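Local coordinates for stringent starvation protein A homolog (Haemophilus influenzae, PDB 3LYK), which probably forms an equimolar complex with the RNA polymerase holoenzyme, but not with the core enzyme, and belongs to the glutathione S-transferase superfamily, at residues L100-D105 against C155-L160. Sequence-based numbering, arbitrary orientation.
Sequences LRIEQD and CYVAPL
I102 reaches from helix 89-115 to two residues of helix 152-165, and its two branches divide the work. I102 CD1 meets V157 CG2 at 3.6 Å, the closest touch between the segments. With CG1 beside the backbone N (chi1 -69°), I102 CG2 lies anti to that N and rests 4.1 Å from Y156 CB. The I102 and V157 side chains cross at about a right angle. The I102-V157 end is tight and aliphatic. Y182 of helix 176-187 also packs against V157.

The E103 side is looser. E103 CG comes to the edge of the Y156 ring, near the ring plane, 4.1 Å from Y156 CE2. The chain then bends at chi2 (-94°) and takes the carboxylate away from helix 152-165. There OE2 hydrogen-bonds Y17 OH. R101 NE and D105 OD1 both bond Y52 OH of the second subunit.

The axes of the two segments come within 10.1 Å and run the same general way, 32° apart. Both helices belong to the all-helical C-terminal domain of the GST fold. Across the segments the contact is apolar. Van der Waals packing and burial join them, while E103, R101 and D105 turn their polar groups to other partners.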
loop_
_atom_site.group_PDB
_atom_site.type_symbol
_atom_site.label_atom_id
_atom_site.label_comp_id
_atom_site.label_asym_id
_atom_site.label_seq_id
_atom_site.Cartn_x
_atom_site.Cartn_y
_atom_site.Cartn_z
ATOM N N LEU B 100 7.474 2.476 -0.526
ATOM C CA LEU B 100 7.335 1.250 0.220
ATOM C C LEU B 100 8.632 0.930 0.957
ATOM O O LEU B 100 8.592 0.527 2.127
ATOM C CB LEU B 100 7.008 0.078 -0.702
ATOM C CG LEU B 100 7.066 -1.295 -0.013
ATOM C CD1 LEU B 100 5.922 -1.422 0.955
ATOM C CD2 LEU B 100 6.977 -2.466 -1.052
ATOM N N ARG B 101 9.753 1.094 0.272
ATOM C CA ARG B 101 11.051 0.766 0.848
ATOM C C ARG B 101 11.458 1.736 1.971
ATOM O O ARG B 101 12.025 1.308 2.988
ATOM C CB ARG B 101 12.125 0.741 -0.223
ATOM C CG ARG B 101 12.001 -0.486 -1.183
ATOM C CD ARG B 101 13.024 -0.456 -2.287
ATOM N NE ARG B 101 14.351 -0.198 -1.747
ATOM C CZ ARG B 101 15.190 0.721 -2.209
ATOM N NH1 ARG B 101 14.867 1.449 -3.268
ATOM N NH2 ARG B 101 16.363 0.915 -1.612
ATOM N N ILE B 102 11.184 3.027 1.781
ATOM C CA ILE B 102 11.400 3.999 2.851
ATOM C C ILE B 102 10.655 3.585 4.093
ATOM O O ILE B 102 11.247 3.428 5.159
ATOM C CB ILE B 102 11.074 5.435 2.396
ATOM C CG1 ILE B 102 12.132 5.840 1.382
ATOM C CG2 ILE B 102 11.021 6.405 3.620
ATOM C CD1 ILE B 102 11.711 6.981 0.474
ATOM N N GLU B 103 9.368 3.338 3.924
ATOM C CA GLU B 103 8.491 2.937 4.991
ATOM C C GLU B 103 8.931 1.615 5.648
ATOM O O GLU B 103 8.940 1.502 6.885
ATOM C CB GLU B 103 7.074 2.813 4.440
ATOM C CG GLU B 103 5.981 3.154 5.408
ATOM C CD GLU B 103 5.455 1.939 6.121
ATOM O OE1 GLU B 103 5.505 0.838 5.521
ATOM O OE2 GLU B 103 4.985 2.069 7.277
ATOM N N GLN B 104 9.342 0.645 4.838
ATOM C CA GLN B 104 9.683 -0.676 5.342
ATOM C C GLN B 104 11.035 -0.710 6.041
ATOM O O GLN B 104 11.167 -1.290 7.109
ATOM C CB GLN B 104 9.688 -1.686 4.179
ATOM C CG GLN B 104 9.094 -2.993 4.545
ATOM C CD GLN B 104 8.461 -3.692 3.324
ATOM O OE1 GLN B 104 7.236 -3.645 3.125
ATOM N NE2 GLN B 104 9.294 -4.324 2.512
ATOM N N ASP B 105 12.029 -0.096 5.418
ATOM C CA ASP B 105 13.407 -0.129 5.881
ATOM C C ASP B 105 13.750 0.981 6.919
ATOM O O ASP B 105 14.423 0.698 7.914
ATOM C CB ASP B 105 14.379 0.030 4.704
ATOM C CG ASP B 105 14.255 -1.089 3.642
ATOM O OD1 ASP B 105 14.919 -0.968 2.588
ATOM O OD2 ASP B 105 13.515 -2.068 3.840
ATOM N N CYS B 155 7.284 13.561 0.593
ATOM C CA CYS B 155 6.357 13.502 1.708
ATOM C C CYS B 155 6.651 12.320 2.626
ATOM O O CYS B 155 6.178 12.307 3.760
ATOM C CB CYS B 155 4.904 13.479 1.232
ATOM S SG CYS B 155 4.505 14.978 0.278
ATOM N N TYR B 156 7.417 11.333 2.147
ATOM C CA TYR B 156 7.875 10.263 3.038
ATOM C C TYR B 156 9.228 10.636 3.670
ATOM O O TYR B 156 9.462 10.347 4.828
ATOM C CB TYR B 156 8.037 8.899 2.294
ATOM C CG TYR B 156 6.754 8.091 2.156
ATOM C CD1 TYR B 156 5.723 8.535 1.320
ATOM C CD2 TYR B 156 6.573 6.888 2.848
ATOM C CE1 TYR B 156 4.542 7.828 1.186
ATOM C CE2 TYR B 156 5.357 6.148 2.712
ATOM C CZ TYR B 156 4.365 6.636 1.877
ATOM O OH TYR B 156 3.172 5.976 1.705
ATOM N N VAL B 157 10.139 11.205 2.887
ATOM C CA VAL B 157 11.477 11.488 3.397
ATOM C C VAL B 157 11.490 12.693 4.384
ATOM O O VAL B 157 12.072 12.588 5.476
ATOM C CB VAL B 157 12.507 11.666 2.236
ATOM C CG1 VAL B 157 13.893 11.948 2.775
ATOM C CG2 VAL B 157 12.554 10.366 1.339
ATOM N N ALA B 158 10.846 13.810 4.021
ATOM C CA ALA B 158 10.888 15.026 4.861
ATOM C C ALA B 158 10.401 14.838 6.322
ATOM O O ALA B 158 11.065 15.294 7.219
ATOM C CB ALA B 158 10.187 16.248 4.176
ATOM N N PRO B 159 9.260 14.138 6.557
ATOM C CA PRO B 159 8.849 13.934 7.929
ATOM C C PRO B 159 9.893 13.154 8.721
ATOM O O PRO B 159 10.008 13.337 9.940
ATOM C CB PRO B 159 7.557 13.105 7.785
ATOM C CG PRO B 159 6.978 13.618 6.529
ATOM C CD PRO B 159 8.202 13.705 5.624
ATOM N N LEU B 160 10.614 12.272 8.038
ATOM C CA LEU B 160 11.615 11.441 8.705
ATOM C C LEU B 160 12.856 12.261 9.100
ATOM O O LEU B 160 13.371 12.107 10.201
ATOM C CB LEU B 160 12.024 10.265 7.824
ATOM C CG LEU B 160 13.172 9.435 8.402
ATOM C CD1 LEU B 160 12.894 7.980 8.216
ATOM C CD2 LEU B 160 14.460 9.835 7.685
#